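PDB 3OEP: putative uncharacterized protein TTHA0988 from Thermus thermophilus, which is of unknown function but is a homologue of KipI and KipA with cyclophilin-like domains, and is probably not an allophanate hydrolase. Local coordinates for residues L283-D288 against F313-G318; L289-A294 against G332-A337; F298-E303 against L321-R326. All coordinates share one frame; numbering follows the deposited sequence.

Interaction 1: L283-D288 against F313-G318; sequences LTALRD and FLWPRG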
loop_
_atom_site.group_PDB
_atom_site.type_symbol
_atom_site.label_atom_id
_atom_site.label_comp_id
_atom_site.label_asym_id
_atom_site.label_seq_id
_atom_site.Cartn_x
_atom_site.Cartn_y
_atom_site.Cartn_z
ATOM N N LEU A 283 15.953 21.876 3.810
ATOM C CA LEU A 283 14.791 22.579 4.352
ATOM C C LEU A 283 15.227 23.856 5.050
ATOM O O LEU A 283 16.252 23.878 5.724
ATOM C CB LEU A 283 14.069 21.701 5.382
ATOM C CG LEU A 283 13.674 20.293 4.965
ATOM C CD1 LEU A 283 13.116 19.512 6.156
ATOM C CD2 LEU A 283 12.673 20.346 3.797
ATOM N N THR A 284 14.430 24.910 4.924
ATOM C CA THR A 284 14.715 26.154 5.640
ATOM C C THR A 284 13.501 26.583 6.466
ATOM O O THR A 284 12.376 26.613 5.963
ATOM C CB THR A 284 15.159 27.255 4.667
ATOM O OG1 THR A 284 16.317 26.801 3.959
ATOM C CG2 THR A 284 15.499 28.550 5.417
ATOM N N ALA A 285 13.741 26.884 7.740
ATOM C CA ALA A 285 12.690 27.312 8.655
ATOM C C ALA A 285 12.180 28.699 8.266
ATOM O O ALA A 285 12.963 29.577 7.910
ATOM C CB ALA A 285 13.209 27.319 10.100
ATOM N N LEU A 286 10.862 28.880 8.328
ATOM C CA LEU A 286 10.228 30.178 8.068
ATOM C C LEU A 286 9.786 30.867 9.363
ATOM O O LEU A 286 9.326 32.018 9.350
ATOM C CB LEU A 286 9.029 29.985 7.142
ATOM C CG LEU A 286 9.364 29.341 5.796
ATOM C CD1 LEU A 286 8.100 29.170 4.969
ATOM C CD2 LEU A 286 10.420 30.171 5.025
ATOM N N ARG A 287 9.935 30.161 10.475
ATOM C CA ARG A 287 9.702 30.701 11.810
ATOM C C ARG A 287 10.623 29.915 12.733
ATOM O O ARG A 287 11.177 28.901 12.319
ATOM C CB ARG A 287 8.246 30.504 12.228
ATOM C CG ARG A 287 7.806 29.040 12.280
ATOM C CD ARG A 287 6.316 28.897 12.581
ATOM N NE ARG A 287 6.015 29.221 13.976
ATOM C CZ ARG A 287 5.190 30.184 14.404
ATOM N NH1 ARG A 287 4.516 30.959 13.555
ATOM N NH2 ARG A 287 5.025 30.364 15.713
ATOM N N ASP A 288 10.788 30.364 13.974
ATOM C CA ASP A 288 11.561 29.593 14.944
ATOM C C ASP A 288 10.760 28.347 15.321
ATOM O O ASP A 288 9.610 28.452 15.770
ATOM C CB ASP A 288 11.874 30.426 16.198
ATOM C CG ASP A 288 12.776 31.628 15.914
ATOM O OD1 ASP A 288 13.537 31.621 14.919
ATOM O OD2 ASP A 288 12.725 32.600 16.707
ATOM N N PHE A 313 15.705 19.910 18.847
ATOM C CA PHE A 313 16.599 21.045 18.710
ATOM C C PHE A 313 15.822 22.281 18.295
ATOM O O PHE A 313 14.707 22.180 17.778
ATOM C CB PHE A 313 17.696 20.727 17.681
ATOM C CG PHE A 313 17.172 20.292 16.336
ATOM C CD1 PHE A 313 16.885 18.955 16.086
ATOM C CD2 PHE A 313 16.983 21.215 15.316
ATOM C CE1 PHE A 313 16.407 18.549 14.847
ATOM C CE2 PHE A 313 16.502 20.813 14.070
ATOM C CZ PHE A 313 16.216 19.479 13.840
ATOM N N LEU A 314 16.420 23.446 18.533
ATOM C CA LEU A 314 15.854 24.705 18.074
ATOM C C LEU A 314 16.310 24.914 16.632
ATOM O O LEU A 314 17.488 24.770 16.307
ATOM C CB LEU A 314 16.293 25.864 18.979
ATOM C CG LEU A 314 15.586 27.229 18.849
ATOM C CD1 LEU A 314 15.985 27.940 17.574
ATOM C CD2 LEU A 314 14.065 27.121 18.937
ATOM N N TRP A 315 15.352 25.231 15.772
ATOM C CA TRP A 315 15.594 25.446 14.359
ATOM C C TRP A 315 15.154 26.882 14.053
ATOM O O TRP A 315 13.967 27.151 13.883
ATOM C CB TRP A 315 14.811 24.400 13.573
ATOM C CG TRP A 315 14.978 24.422 12.082
ATOM C CD1 TRP A 315 15.878 25.144 11.346
ATOM C CD2 TRP A 315 14.234 23.635 11.144
ATOM N NE1 TRP A 315 15.713 24.877 10.003
ATOM C CE2 TRP A 315 14.710 23.957 9.853
ATOM C CE3 TRP A 315 13.187 22.714 11.267
ATOM C CZ2 TRP A 315 14.188 23.373 8.697
ATOM C CZ3 TRP A 315 12.663 22.141 10.111
ATOM C CH2 TRP A 315 13.163 22.476 8.849
ATOM N N PRO A 316 16.116 27.823 14.030
ATOM C CA PRO A 316 15.742 29.231 13.930
ATOM C C PRO A 316 15.300 29.647 12.539
ATOM O O PRO A 316 15.763 29.075 11.549
ATOM C CB PRO A 316 17.028 29.976 14.315
ATOM C CG PRO A 316 17.916 28.967 14.937
ATOM C CD PRO A 316 17.557 27.666 14.309
ATOM N N ARG A 317 14.425 30.646 12.481
ATOM C CA ARG A 317 13.948 31.205 11.225
ATOM C C ARG A 317 15.116 31.518 10.297
ATOM O O ARG A 317 16.110 32.116 10.718
ATOM C CB ARG A 317 13.143 32.482 11.490
ATOM C CG ARG A 317 12.809 33.291 10.252
ATOM C CD ARG A 317 11.993 34.511 10.642
ATOM N NE ARG A 317 10.599 34.158 10.873
ATOM C CZ ARG A 317 9.739 34.857 11.608
ATOM N NH1 ARG A 317 10.112 35.975 12.229
ATOM N NH2 ARG A 317 8.488 34.424 11.728
ATOM N N GLY A 318 14.990 31.092 9.042
ATOM C CA GLY A 318 15.977 31.399 8.012
ATOM C C GLY A 318 17.191 30.489 7.972
ATOM O O GLY A 318 18.024 30.629 7.085
#
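Asp-288 OD1 is gripped by one short, almost straight hydrogen bond. The donor is the backbone N of Arg-317, 2.8 Å from Asp-288 OD1, with 176° at the hydrogen. The carboxylate uses its anti lone pair, the one facing away from OD2. Two further bonds run to main-chain carbonyls of 283-288. Arg-317 NE donates to Leu-286 O at 2.9 Å, and Gly-318 N donates to Ala-285 O at 2.8 Å. Both donors lie above the carbonyl plane. The Arg-317 chain leaves anti to the backbone N and bends at chi3, which brings the edge of its guanidinium to Leu-286 O. Arg-317 and Gly-318 thus bind Ala-285, Leu-286 and Asp-288. The two strands that lead into these turns belong to different antiparallel sheets of the cyclophilin-like carboxyltransferase A and B region. The directions of 283-285 and 313-315 differ by 84°, and their axes come within 9.4 Å. Trp-315 bridges that gap. Its CG is anti to the backbone N (chi1 -178°), so the indole extends toward strand 283-285. Ala-285 CB sits over one face, 3.6 Å from the centroid of the five-membered ring, in a CH-pi contact. Leu-283 meets the far end of the six-membered ring, with CB 3.7 Å from Trp-315 CH2. Leu-283 O lies near the ring plane, at the edge. Leu-223, Leu-321 and Leu-334 also touch the indole, and its NE1 bonds to Lys-319 O. An alanine in place of Trp-315 would remove the indole and would probably loosen the packing between the sheets at this corner, as well as costing the bond to Lys-319. Thr-284 CG2 rests 3.6 Å from Gly-318 C, while Thr-284 OG1 is hydrogen-bonded to Glu-226 and Thr-320.

Interaction 2: L289-A294 against G332-A337; sequences LVAAFA and GYLAVA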
loop_
_atom_site.group_PDB
_atom_site.type_symbol
_atom_site.label_atom_id
_atom_site.label_comp_id
_atom_site.label_asym_id
_atom_site.label_seq_id
_atom_site.Cartn_x
_atom_site.Cartn_y
_atom_site.Cartn_z
ATOM N N LEU A 289 11.366 27.178 15.117
ATOM C CA LEU A 289 10.721 25.888 15.341
ATOM C C LEU A 289 11.483 25.079 16.368
ATOM O O LEU A 289 12.687 25.263 16.543
ATOM C CB LEU A 289 10.704 25.064 14.042
ATOM C CG LEU A 289 9.910 25.626 12.872
ATOM C CD1 LEU A 289 10.239 24.869 11.590
ATOM C CD2 LEU A 289 8.417 25.572 13.172
ATOM N N VAL A 290 10.772 24.181 17.040
ATOM C CA VAL A 290 11.409 23.092 17.741
ATOM C C VAL A 290 11.071 21.837 16.957
ATOM O O VAL A 290 9.900 21.545 16.690
ATOM C CB VAL A 290 10.982 22.998 19.200
ATOM C CG1 VAL A 290 11.546 21.735 19.851
ATOM C CG2 VAL A 290 11.463 24.234 19.946
ATOM N N ALA A 291 12.116 21.142 16.528
ATOM C CA ALA A 291 11.981 19.966 15.692
ATOM C C ALA A 291 12.759 18.813 16.306
ATOM O O ALA A 291 13.593 19.016 17.189
ATOM C CB ALA A 291 12.494 20.273 14.269
ATOM N N ALA A 292 12.477 17.595 15.858
ATOM C CA ALA A 292 13.225 16.432 16.316
ATOM C C ALA A 292 13.514 15.509 15.152
ATOM O O ALA A 292 12.676 15.331 14.266
ATOM C CB ALA A 292 12.462 15.683 17.394
ATOM N N PHE A 293 14.712 14.933 15.180
ATOM C CA PHE A 293 15.189 14.018 14.170
ATOM C C PHE A 293 15.341 12.642 14.809
ATOM O O PHE A 293 15.901 12.513 15.898
ATOM C CB PHE A 293 16.523 14.524 13.611
ATOM C CG PHE A 293 17.223 13.537 12.730
ATOM C CD1 PHE A 293 18.552 13.202 12.963
ATOM C CD2 PHE A 293 16.555 12.927 11.677
ATOM C CE1 PHE A 293 19.203 12.284 12.155
ATOM C CE2 PHE A 293 17.202 12.006 10.865
ATOM C CZ PHE A 293 18.527 11.683 11.111
ATOM N N ALA A 294 14.786 11.622 14.159
ATOM C CA ALA A 294 14.897 10.248 14.639
ATOM C C ALA A 294 15.000 9.308 13.446
ATOM O O ALA A 294 14.802 9.720 12.302
ATOM C CB ALA A 294 13.708 9.876 15.524
ATOM N N GLY A 332 14.968 8.322 7.711
ATOM C CA GLY A 332 14.908 9.293 8.796
ATOM C C GLY A 332 13.540 9.935 8.909
ATOM O O GLY A 332 12.735 9.894 7.961
ATOM N N TYR A 333 13.287 10.524 10.079
ATOM C CA TYR A 333 12.042 11.215 10.398
ATOM C C TYR A 333 12.319 12.584 10.997
ATOM O O TYR A 333 13.191 12.731 11.852
ATOM C CB TYR A 333 11.202 10.393 11.386
ATOM C CG TYR A 333 10.774 9.111 10.753
ATOM C CD1 TYR A 333 11.576 7.982 10.827
ATOM C CD2 TYR A 333 9.612 9.057 9.986
ATOM C CE1 TYR A 333 11.210 6.809 10.185
ATOM C CE2 TYR A 333 9.239 7.891 9.342
ATOM C CZ TYR A 333 10.035 6.774 9.443
ATOM O OH TYR A 333 9.663 5.622 8.790
ATOM N N LEU A 334 11.571 13.580 10.539
ATOM C CA LEU A 334 11.646 14.916 11.108
ATOM C C LEU A 334 10.257 15.315 11.572
ATOM O O LEU A 334 9.335 15.403 10.764
ATOM C CB LEU A 334 12.166 15.909 10.077
ATOM C CG LEU A 334 12.389 17.340 10.569
ATOM C CD1 LEU A 334 13.564 17.391 11.533
ATOM C CD2 LEU A 334 12.605 18.269 9.377
ATOM N N ALA A 335 10.120 15.543 12.877
ATOM C CA ALA A 335 8.879 16.024 13.477
ATOM C C ALA A 335 9.046 17.480 13.882
ATOM O O ALA A 335 10.160 17.935 14.143
ATOM C CB ALA A 335 8.520 15.181 14.685
ATOM N N VAL A 336 7.936 18.210 13.917
ATOM C CA VAL A 336 7.932 19.583 14.410
ATOM C C VAL A 336 6.862 19.730 15.476
ATOM O O VAL A 336 5.788 19.135 15.378
ATOM C CB VAL A 336 7.706 20.610 13.275
ATOM C CG1 VAL A 336 8.849 20.524 12.256
ATOM C CG2 VAL A 336 6.362 20.392 12.605
ATOM N N ALA A 337 7.167 20.519 16.502
ATOM C CA ALA A 337 6.240 20.741 17.601
ATOM C C ALA A 337 4.930 21.286 17.043
ATOM O O ALA A 337 4.926 22.315 16.353
ATOM C CB ALA A 337 6.835 21.710 18.606
#
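Leu-334 lays its CD1 methyl across the neighbouring strand, 3.5 Å from Ala-292 O and 4.1 Å from Ala-291 CB. The CG atom is anti to the backbone N (chi1 -176°), and this directs the branch over Ala-291 and Ala-292. Val-336 adds a second contact on the same face, with CG1 4.2 Å from Ala-291 CB. Further along, Phe-293 also has CG anti to its backbone N (chi1 170°). Its ring turns an edge to the carbonyl of Tyr-333, with Phe-293 CD2 3.4 Å from Tyr-333 O. Ring atom CE2 lies beside Gly-332 CA. A beta carbon at this glycine would stand tight against CE2. Strands 289-294 and 332-336 run antiparallel, at 156°. Five backbone hydrogen bonds join the segments. Two link Ala-292 with Ala-335 and two link Ala-294 with Tyr-333. The fifth runs from Ala-337 N to Val-290 O at 2.9 Å, nearly along the C=O axis. Ala-291 with Val-336 and Phe-293 with Leu-334 are the non-hydrogen-bonded pairs. The Ala-291 and Val-336 CA atoms come within 4.3 Å. These are inner strands of a five-stranded antiparallel sheet. The face of Phe-293 and Leu-334 looks to Phe-323 and Leu-283 of the other sheet. The opposite face, with Ala-292, Ala-294, Tyr-333 and Ala-335, is covered by helix 255-264. Tyr-333 starts beside Ala-294, but its ring leads away and its OH bonds to Glu-275 and to Asp-254 N. Apart from the Tyr-333 OH, the side chains on both faces are apolar, and the contact is buried. Main-chain bonds satisfy the polar groups between the strands, and the small alanines probably let helix 255-264 pack close.

Interaction 3: F298-E303 against L321-R326; sequences FVALLE and LRFRPR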
loop_
_atom_site.group_PDB
_atom_site.type_symbol
_atom_site.label_atom_id
_atom_site.label_comp_id
_atom_site.label_asym_id
_atom_site.label_seq_id
_atom_site.Cartn_x
_atom_site.Cartn_y
_atom_site.Cartn_z
ATOM N N PHE A 298 21.353 8.869 8.670
ATOM C CA PHE A 298 21.790 10.265 8.541
ATOM C C PHE A 298 22.165 10.873 9.883
ATOM O O PHE A 298 21.780 10.374 10.934
ATOM C CB PHE A 298 20.676 11.159 7.991
ATOM C CG PHE A 298 20.019 10.647 6.750
ATOM C CD1 PHE A 298 20.446 11.073 5.502
ATOM C CD2 PHE A 298 18.938 9.778 6.831
ATOM C CE1 PHE A 298 19.826 10.618 4.348
ATOM C CE2 PHE A 298 18.313 9.318 5.683
ATOM C CZ PHE A 298 18.755 9.741 4.438
ATOM N N VAL A 299 22.907 11.971 9.820
ATOM C CA VAL A 299 22.984 12.925 10.921
ATOM C C VAL A 299 22.466 14.241 10.368
ATOM O O VAL A 299 22.734 14.582 9.214
ATOM C CB VAL A 299 24.417 13.100 11.487
ATOM C CG1 VAL A 299 24.878 11.816 12.179
ATOM C CG2 VAL A 299 25.394 13.519 10.401
ATOM N N ALA A 300 21.680 14.953 11.165
ATOM C CA ALA A 300 21.157 16.239 10.748
ATOM C C ALA A 300 22.261 17.282 10.880
ATOM O O ALA A 300 23.123 17.182 11.759
ATOM C CB ALA A 300 19.932 16.623 11.580
ATOM N N LEU A 301 22.230 18.266 9.984
ATOM C CA LEU A 301 23.233 19.328 9.941
ATOM C C LEU A 301 22.534 20.670 10.031
ATOM O O LEU A 301 21.711 21.002 9.175
ATOM C CB LEU A 301 24.036 19.281 8.639
ATOM C CG LEU A 301 24.953 18.090 8.385
ATOM C CD1 LEU A 301 25.651 18.262 7.043
ATOM C CD2 LEU A 301 25.965 17.945 9.497
ATOM N N LEU A 302 22.861 21.445 11.064
ATOM C CA LEU A 302 22.241 22.748 11.265
ATOM C C LEU A 302 23.274 23.716 11.821
ATOM O O LEU A 302 23.876 23.447 12.858
ATOM C CB LEU A 302 21.061 22.630 12.234
ATOM C CG LEU A 302 20.304 23.924 12.544
ATOM C CD1 LEU A 302 19.650 24.467 11.285
ATOM C CD2 LEU A 302 19.268 23.694 13.643
ATOM N N GLU A 303 23.474 24.831 11.116
ATOM C CA GLU A 303 24.410 25.883 11.540
ATOM C C GLU A 303 25.805 25.330 11.860
ATOM O O GLU A 303 26.444 25.745 12.830
ATOM C CB GLU A 303 23.842 26.650 12.740
ATOM C CG GLU A 303 22.531 27.376 12.447
ATOM C CD GLU A 303 22.013 28.150 13.640
ATOM O OE1 GLU A 303 21.309 27.552 14.483
ATOM O OE2 GLU A 303 22.303 29.361 13.732
ATOM N N LEU A 321 18.432 23.360 7.265
ATOM C CA LEU A 321 18.638 22.042 7.839
ATOM C C LEU A 321 18.915 21.053 6.704
ATOM O O LEU A 321 18.173 21.007 5.714
ATOM C CB LEU A 321 17.376 21.629 8.594
ATOM C CG LEU A 321 17.368 20.270 9.289
ATOM C CD1 LEU A 321 18.420 20.205 10.389
ATOM C CD2 LEU A 321 15.955 20.012 9.839
ATOM N N ARG A 322 19.977 20.267 6.852
ATOM C CA ARG A 322 20.351 19.260 5.858
ATOM C C ARG A 322 20.548 17.931 6.564
ATOM O O ARG A 322 20.590 17.875 7.799
ATOM C CB ARG A 322 21.644 19.663 5.148
ATOM C CG ARG A 322 21.547 20.944 4.331
ATOM C CD ARG A 322 22.908 21.371 3.795
ATOM N NE ARG A 322 22.812 22.570 2.957
ATOM C CZ ARG A 322 22.837 23.826 3.400
ATOM N NH1 ARG A 322 22.962 24.103 4.697
ATOM N NH2 ARG A 322 22.741 24.826 2.529
ATOM N N PHE A 323 20.675 16.866 5.780
ATOM C CA PHE A 323 20.849 15.528 6.336
ATOM C C PHE A 323 22.014 14.850 5.649
ATOM O O PHE A 323 21.961 14.565 4.454
ATOM C CB PHE A 323 19.564 14.726 6.197
ATOM C CG PHE A 323 18.406 15.350 6.918
ATOM C CD1 PHE A 323 18.223 15.136 8.273
ATOM C CD2 PHE A 323 17.541 16.208 6.251
ATOM C CE1 PHE A 323 17.169 15.737 8.953
ATOM C CE2 PHE A 323 16.481 16.811 6.924
ATOM C CZ PHE A 323 16.300 16.575 8.275
ATOM N N ARG A 324 23.079 14.640 6.411
ATOM C CA ARG A 324 24.293 14.024 5.907
ATOM C C ARG A 324 24.179 12.507 6.015
ATOM O O ARG A 324 24.039 11.986 7.111
ATOM C CB ARG A 324 25.483 14.517 6.731
ATOM C CG ARG A 324 26.828 13.942 6.323
ATOM C CD ARG A 324 27.945 14.622 7.112
ATOM N NE ARG A 324 28.118 16.019 6.713
ATOM C CZ ARG A 324 28.787 16.942 7.409
ATOM N NH1 ARG A 324 29.357 16.646 8.573
ATOM N NH2 ARG A 324 28.882 18.179 6.936
ATOM N N PRO A 325 24.244 11.787 4.883
ATOM C CA PRO A 325 24.150 10.331 4.985
ATOM C C PRO A 325 25.247 9.744 5.874
ATOM O O PRO A 325 26.397 10.173 5.803
ATOM C CB PRO A 325 24.301 9.869 3.534
ATOM C CG PRO A 325 23.826 11.029 2.730
ATOM C CD PRO A 325 24.271 12.237 3.480
ATOM N N ARG A 326 24.887 8.784 6.721
ATOM C CA ARG A 326 25.857 8.179 7.625
ATOM C C ARG A 326 25.392 6.842 8.159
ATOM O O ARG A 326 24.226 6.677 8.528
ATOM C CB ARG A 326 26.143 9.095 8.815
ATOM C CG ARG A 326 27.075 8.461 9.855
ATOM C CD ARG A 326 27.688 9.485 10.771
ATOM N NE ARG A 326 28.409 10.514 10.026
ATOM C CZ ARG A 326 28.867 11.645 10.555
ATOM N NH1 ARG A 326 28.700 11.902 11.850
ATOM N NH2 ARG A 326 29.500 12.524 9.785
HETATM O O HOH W 1 22.833 22.727 7.093
#
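Three guanidinium groups and two phenyl rings carry this contact. Leu-301 CD2 stands over the centre of the Arg-324 guanidinium, 3.6 Å above its plane. Leu-301 CD1 also presses on that group, 3.2 Å from Arg-324 NH2. The two side chains cross at about a right angle. Val-299 CG2 lies over the centre of the Arg-326 guanidinium, 3.9 Å above its plane; these two side chains cross obliquely. Both arginines leave anti to the backbone N and bend at chi3, so their ends fold back over strand 298-302. Glu-306 makes salt bridges to both, which probably helps to fix the two flat groups and to balance their charge. Arg-322 turns its edge to a water, 2.8 Å from its NH1. That water donates to Leu-301 O, which also accepts from Arg-322 N. Ala-300, Leu-302, Leu-321 and Phe-323 lie on the other face of the sheet. Ala-300 CB is 3.9 Å from Phe-323 CE1. Leu-321 CD1 touches both Ala-300 CB and Leu-302 CB. Phe-298 CD1 lies 3.8 Å from Phe-323 CB, the two side chains crossing at about a right angle. Four backbone hydrogen bonds pair Val-299 with Arg-324 and Leu-301 with Arg-322 in antiparallel register. The strands are neighbours in a six-stranded antiparallel sheet, flanked by 305-307 on one side and 282-285 on the other. The arginine face is the exposed one, while Phe-323, Ala-300 and Leu-302 face Phe-293, Phe-276 and Phe-313 of the five-stranded sheet.

All three contacts lie in the region of carboxyltransferase subdomains A and B. Their centres are 11 to 14 Å apart. Interaction 2 is inside the five-stranded sheet and interaction 3 inside the six-stranded one. Interaction 1 joins the two, since 283-285 belongs to the larger sheet and 313-315 to the smaller. Along the chain the segments of interaction 1 alternate with those of the others, and interaction 3 is nested within the loop closed by interaction 2. The chain therefore passes repeatedly between the two sheets. Phe-293, Leu-334, Leu-321 and Trp-315 meet between the sheets, so the three contacts share a single apolar core.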